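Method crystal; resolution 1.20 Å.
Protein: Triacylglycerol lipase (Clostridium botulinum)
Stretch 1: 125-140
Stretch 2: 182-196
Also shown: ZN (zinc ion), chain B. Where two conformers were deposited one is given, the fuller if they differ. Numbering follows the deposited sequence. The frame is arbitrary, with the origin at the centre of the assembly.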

# COMPACT_ATOMS: atom_id res chain seq x y z
N VAL A 125 3.55 1.75 9.77
CA VAL A 125 4.62 2.70 9.48
C VAL A 125 6.01 2.06 9.42
O VAL A 125 7.02 2.75 9.44
CB VAL A 125 4.60 3.85 10.52
CG1 VAL A 125 3.27 4.61 10.48
CG2 VAL A 125 4.87 3.35 11.94
N SER A 126 6.04 0.74 9.34
CA SER A 126 7.29 0.01 9.24
C SER A 126 7.82 -0.06 7.81
O SER A 126 7.12 0.29 6.85
CB SER A 126 7.14 -1.38 9.85
OG SER A 126 6.84 -1.25 11.24
N SER A 127 9.06 -0.53 7.65
CA SER A 127 9.65 -0.65 6.33
C SER A 127 8.94 -1.73 5.50
O SER A 127 8.25 -2.59 6.02
CB SER A 127 11.11 -1.02 6.44
OG SER A 127 11.23 -2.31 7.00
N ASN A 128 9.15 -1.68 4.19
CA ASN A 128 8.61 -2.72 3.32
C ASN A 128 9.21 -4.09 3.63
O ASN A 128 8.50 -5.10 3.55
CB ASN A 128 8.83 -2.33 1.86
CG ASN A 128 7.78 -1.36 1.37
OD1 ASN A 128 6.59 -1.67 1.45
ND2 ASN A 128 8.20 -0.22 0.84
N TRP A 129 10.49 -4.16 3.97
CA TRP A 129 11.06 -5.43 4.40
C TRP A 129 10.30 -5.97 5.62
O TRP A 129 9.86 -7.12 5.65
CB TRP A 129 12.53 -5.25 4.75
CG TRP A 129 13.18 -6.49 5.31
CD1 TRP A 129 13.10 -6.97 6.61
CD2 TRP A 129 14.04 -7.42 4.62
NE1 TRP A 129 13.84 -8.11 6.74
CE2 TRP A 129 14.43 -8.41 5.54
CE3 TRP A 129 14.51 -7.51 3.29
CZ2 TRP A 129 15.30 -9.44 5.20
CZ3 TRP A 129 15.36 -8.54 2.96
CH2 TRP A 129 15.73 -9.50 3.90
N ASP A 130 10.15 -5.12 6.64
CA ASP A 130 9.51 -5.57 7.86
C ASP A 130 8.07 -5.99 7.57
O ASP A 130 7.60 -7.02 8.04
CB ASP A 130 9.52 -4.49 8.95
CG ASP A 130 10.93 -4.19 9.52
OD1 ASP A 130 11.96 -4.74 9.04
OD2 ASP A 130 10.99 -3.40 10.49
N ARG A 131 7.37 -5.18 6.79
CA ARG A 131 6.00 -5.49 6.40
C ARG A 131 5.87 -6.78 5.60
O ARG A 131 4.91 -7.51 5.75
CB ARG A 131 5.40 -4.30 5.66
CG ARG A 131 5.14 -3.09 6.60
CD ARG A 131 4.89 -1.81 5.83
NE ARG A 131 3.96 -1.96 4.71
CZ ARG A 131 2.73 -1.44 4.65
NH1 ARG A 131 2.15 -0.86 5.70
NH2 ARG A 131 2.06 -1.56 3.52
N ALA A 132 6.84 -7.06 4.73
CA ALA A 132 6.83 -8.30 3.98
C ALA A 132 7.01 -9.52 4.89
O ALA A 132 6.34 -10.54 4.71
CB ALA A 132 7.88 -8.28 2.89
N CYS A 133 7.91 -9.42 5.87
CA CYS A 133 8.09 -10.49 6.84
C CYS A 133 6.83 -10.69 7.65
O CYS A 133 6.45 -11.82 7.96
CB CYS A 133 9.26 -10.18 7.77
SG CYS A 133 10.89 -10.09 6.95
N GLU A 134 6.18 -9.59 8.02
CA GLU A 134 4.92 -9.66 8.75
C GLU A 134 3.83 -10.28 7.88
O GLU A 134 3.04 -11.09 8.37
CB GLU A 134 4.53 -8.27 9.24
CG GLU A 134 5.52 -7.75 10.28
CD GLU A 134 5.52 -6.24 10.42
OE1 GLU A 134 4.69 -5.55 9.80
OE2 GLU A 134 6.38 -5.73 11.18
N LEU A 135 3.79 -9.91 6.61
CA LEU A 135 2.80 -10.46 5.68
C LEU A 135 2.95 -11.98 5.51
O LEU A 135 1.96 -12.72 5.52
CB LEU A 135 2.92 -9.75 4.33
CG LEU A 135 1.96 -10.18 3.24
CD1 LEU A 135 0.52 -10.08 3.70
CD2 LEU A 135 2.20 -9.33 2.00
N TYR A 136 4.19 -12.43 5.37
CA TYR A 136 4.48 -13.86 5.34
C TYR A 136 3.88 -14.59 6.54
O TYR A 136 3.12 -15.55 6.39
CB TYR A 136 6.00 -14.08 5.24
CG TYR A 136 6.41 -15.52 5.36
CD1 TYR A 136 6.38 -16.37 4.27
CD2 TYR A 136 6.82 -16.03 6.58
CE1 TYR A 136 6.74 -17.70 4.40
CE2 TYR A 136 7.18 -17.35 6.72
CZ TYR A 136 7.12 -18.19 5.62
OH TYR A 136 7.49 -19.51 5.76
N ALA A 137 4.16 -14.10 7.74
CA ALA A 137 3.64 -14.74 8.94
C ALA A 137 2.13 -14.62 9.05
O ALA A 137 1.47 -15.53 9.55
CB ALA A 137 4.31 -14.15 10.17
N TYR A 138 1.58 -13.49 8.61
CA TYR A 138 0.14 -13.28 8.68
C TYR A 138 -0.60 -14.31 7.84
O TYR A 138 -1.69 -14.75 8.19
CB TYR A 138 -0.24 -11.86 8.23
CG TYR A 138 -1.56 -11.43 8.78
CD1 TYR A 138 -2.74 -11.78 8.15
CD2 TYR A 138 -1.65 -10.77 10.00
CE1 TYR A 138 -3.97 -11.44 8.68
CE2 TYR A 138 -2.88 -10.44 10.54
CZ TYR A 138 -4.03 -10.77 9.87
OH TYR A 138 -5.25 -10.46 10.41
N ILE A 139 0.01 -14.69 6.71
CA ILE A 139 -0.59 -15.67 5.82
C ILE A 139 -0.38 -17.11 6.28
O ILE A 139 -1.35 -17.88 6.40
CB ILE A 139 -0.04 -15.49 4.37
CG1 ILE A 139 -0.47 -14.13 3.79
CG2 ILE A 139 -0.51 -16.61 3.45
CD1 ILE A 139 0.23 -13.74 2.50
N VAL A 140 0.87 -17.47 6.52
CA VAL A 140 1.28 -18.82 6.87
C VAL A 140 0.93 -19.18 8.32
O VAL A 140 0.61 -20.33 8.64
CB VAL A 140 2.80 -18.99 6.62
CG1 VAL A 140 3.27 -20.37 7.06
CG2 VAL A 140 3.12 -18.76 5.15
N SER A 182 -1.56 1.64 -2.04
CA SER A 182 -0.59 2.55 -1.44
C SER A 182 0.70 1.75 -1.25
O SER A 182 1.09 0.97 -2.11
CB SER A 182 -1.17 3.13 -0.12
OG SER A 182 -0.17 3.64 0.75
N MET A 183 1.36 1.95 -0.12
CA MET A 183 2.55 1.20 0.25
C MET A 183 2.36 -0.33 0.20
O MET A 183 3.33 -1.08 0.05
CB MET A 183 2.99 1.61 1.65
CG MET A 183 4.39 1.20 2.00
SD MET A 183 4.75 1.63 3.71
CE MET A 183 6.47 1.16 3.72
N GLY A 184 1.12 -0.79 0.33
CA GLY A 184 0.83 -2.21 0.20
C GLY A 184 1.34 -2.81 -1.11
O GLY A 184 1.78 -3.95 -1.13
N GLY A 185 1.36 -2.01 -2.17
CA GLY A 185 1.88 -2.47 -3.45
C GLY A 185 3.39 -2.72 -3.43
O GLY A 185 3.88 -3.69 -4.00
N GLN A 186 4.15 -1.85 -2.76
CA GLN A 186 5.57 -2.11 -2.55
C GLN A 186 5.78 -3.34 -1.70
O GLN A 186 6.66 -4.17 -1.97
CB GLN A 186 6.25 -0.93 -1.86
CG GLN A 186 6.40 0.33 -2.68
CD GLN A 186 7.02 1.41 -1.82
OE1 GLN A 186 6.48 1.74 -0.74
NE2 GLN A 186 8.17 1.95 -2.25
N THR A 187 4.97 -3.48 -0.65
CA THR A 187 5.11 -4.60 0.27
C THR A 187 4.86 -5.94 -0.43
O THR A 187 5.59 -6.90 -0.21
CB THR A 187 4.16 -4.45 1.45
OG1 THR A 187 4.46 -3.24 2.15
CG2 THR A 187 4.27 -5.64 2.42
N ILE A 188 3.84 -6.02 -1.28
CA ILE A 188 3.55 -7.29 -1.96
C ILE A 188 4.57 -7.61 -3.05
O ILE A 188 4.89 -8.78 -3.28
CB ILE A 188 2.08 -7.38 -2.51
CG1 ILE A 188 1.78 -6.31 -3.56
CG2 ILE A 188 1.11 -7.27 -1.33
CD1 ILE A 188 0.43 -6.47 -4.22
N ARG A 189 5.13 -6.58 -3.69
CA ARG A 189 6.24 -6.81 -4.62
C ARG A 189 7.41 -7.44 -3.87
O ARG A 189 8.07 -8.34 -4.36
CB ARG A 189 6.68 -5.51 -5.28
CG ARG A 189 5.75 -4.95 -6.36
CD ARG A 189 6.14 -3.54 -6.78
NE ARG A 189 7.58 -3.48 -7.08
CZ ARG A 189 8.38 -2.46 -6.77
NH1 ARG A 189 7.86 -1.33 -6.31
NH2 ARG A 189 9.67 -2.57 -6.99
N THR A 190 7.67 -6.90 -2.69
CA THR A 190 8.82 -7.31 -1.85
C THR A 190 8.63 -8.75 -1.36
O THR A 190 9.55 -9.57 -1.43
CB THR A 190 8.99 -6.36 -0.65
OG1 THR A 190 9.18 -5.03 -1.14
CG2 THR A 190 10.19 -6.73 0.22
N LEU A 191 7.43 -9.09 -0.90
CA LEU A 191 7.17 -10.46 -0.49
C LEU A 191 7.37 -11.42 -1.67
O LEU A 191 7.97 -12.48 -1.51
CB LEU A 191 5.74 -10.60 0.04
CG LEU A 191 5.36 -12.04 0.42
CD1 LEU A 191 6.05 -12.47 1.67
CD2 LEU A 191 3.85 -12.21 0.58
N THR A 192 6.89 -11.04 -2.84
CA THR A 192 6.98 -11.92 -4.01
C THR A 192 8.46 -12.14 -4.39
O THR A 192 8.88 -13.25 -4.70
CB THR A 192 6.16 -11.35 -5.18
OG1 THR A 192 4.79 -11.24 -4.78
CG2 THR A 192 6.27 -12.25 -6.39
N GLN A 193 9.27 -11.10 -4.25
CA GLN A 193 10.70 -11.17 -4.53
C GLN A 193 11.38 -12.14 -3.56
O GLN A 193 12.14 -13.03 -3.96
CB GLN A 193 11.33 -9.79 -4.40
CG GLN A 193 12.84 -9.79 -4.51
CD GLN A 193 13.34 -10.12 -5.88
OE1 GLN A 193 12.69 -9.82 -6.90
NE2 GLN A 193 14.50 -10.76 -5.93
N LEU A 194 11.11 -11.97 -2.27
CA LEU A 194 11.70 -12.82 -1.26
C LEU A 194 11.25 -14.27 -1.39
O LEU A 194 12.06 -15.19 -1.33
CB LEU A 194 11.38 -12.28 0.14
CG LEU A 194 12.14 -11.01 0.53
CD1 LEU A 194 11.61 -10.43 1.82
CD2 LEU A 194 13.65 -11.26 0.67
N LEU A 195 9.95 -14.50 -1.58
CA LEU A 195 9.48 -15.87 -1.76
C LEU A 195 10.21 -16.54 -2.91
O LEU A 195 10.69 -17.66 -2.78
CB LEU A 195 7.97 -15.90 -2.01
CG LEU A 195 7.09 -15.64 -0.78
CD1 LEU A 195 5.65 -15.44 -1.23
CD2 LEU A 195 7.19 -16.78 0.23
N SER A 196 10.35 -15.83 -4.02
CA SER A 196 10.90 -16.41 -5.23
C SER A 196 12.41 -16.62 -5.13
O SER A 196 12.92 -17.67 -5.51
CB SER A 196 10.60 -15.51 -6.43
OG SER A 196 9.20 -15.33 -6.63
ZN ZN B . 13.55 -4.01 9.87

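How do the two helices meet? Helix 128-140 crosses helix 183-196 at 69°, with a closest axial approach of 8.5 Å. The closest backbone pairs are Ala132 with Leu191 and Asn128 with Thr187, each with CA atoms 5.0 Å apart. Packing is knob-into-hole in both directions. Asn128 sits among Met183, Gln186, Thr187 and Thr190, while Thr187 fits among Asn128, Arg131, Ala132 and Leu135.

What holds the polar end together? The hydroxyl of Thr187 is the hub. Its OG1 donates to Asn128 OD1 at 2.7 Å and accepts from Arg131 through two nitrogens, NE at 2.9 Å and NH2 at 3.2 Å from that same OG1. The NE bond is the straighter, at 163° against 140°. With OD1 of Asn128 accepting from Thr187, Asn128 ND2 donates to Gln186 OE1 at 3.0 Å, so one side chain bridges two successive residues of the partner helix.

What does Met183 contribute? Its extended side chain, t at all three chi angles, places SD over one face of the Arg131 guanidinium, 3.8 Å from Arg131 CZ. Thr187 OG1 lies instead at the edge of that group, where the hydrogens point. The methyl end reaches further, with Met183 CE 3.3 Å from Ser126 O, a buried carbonyl oxygen that has no hydrogen-bonding partner in the model.

Where does the contact become apolar? Further along both helices, Leu191 is the knob, set among Ala132, Leu135, Tyr136 and Ile139. Its CD2 lies 3.6 Å from Leu135 CD2, and its CD1 is 3.9 Å from Tyr136 CB. Trp129 joins although its CA-to-CB bond points away: the ring swings back until CZ3 is 3.9 Å from Leu194 CD2, and Leu194 CD1 lies over one ring face.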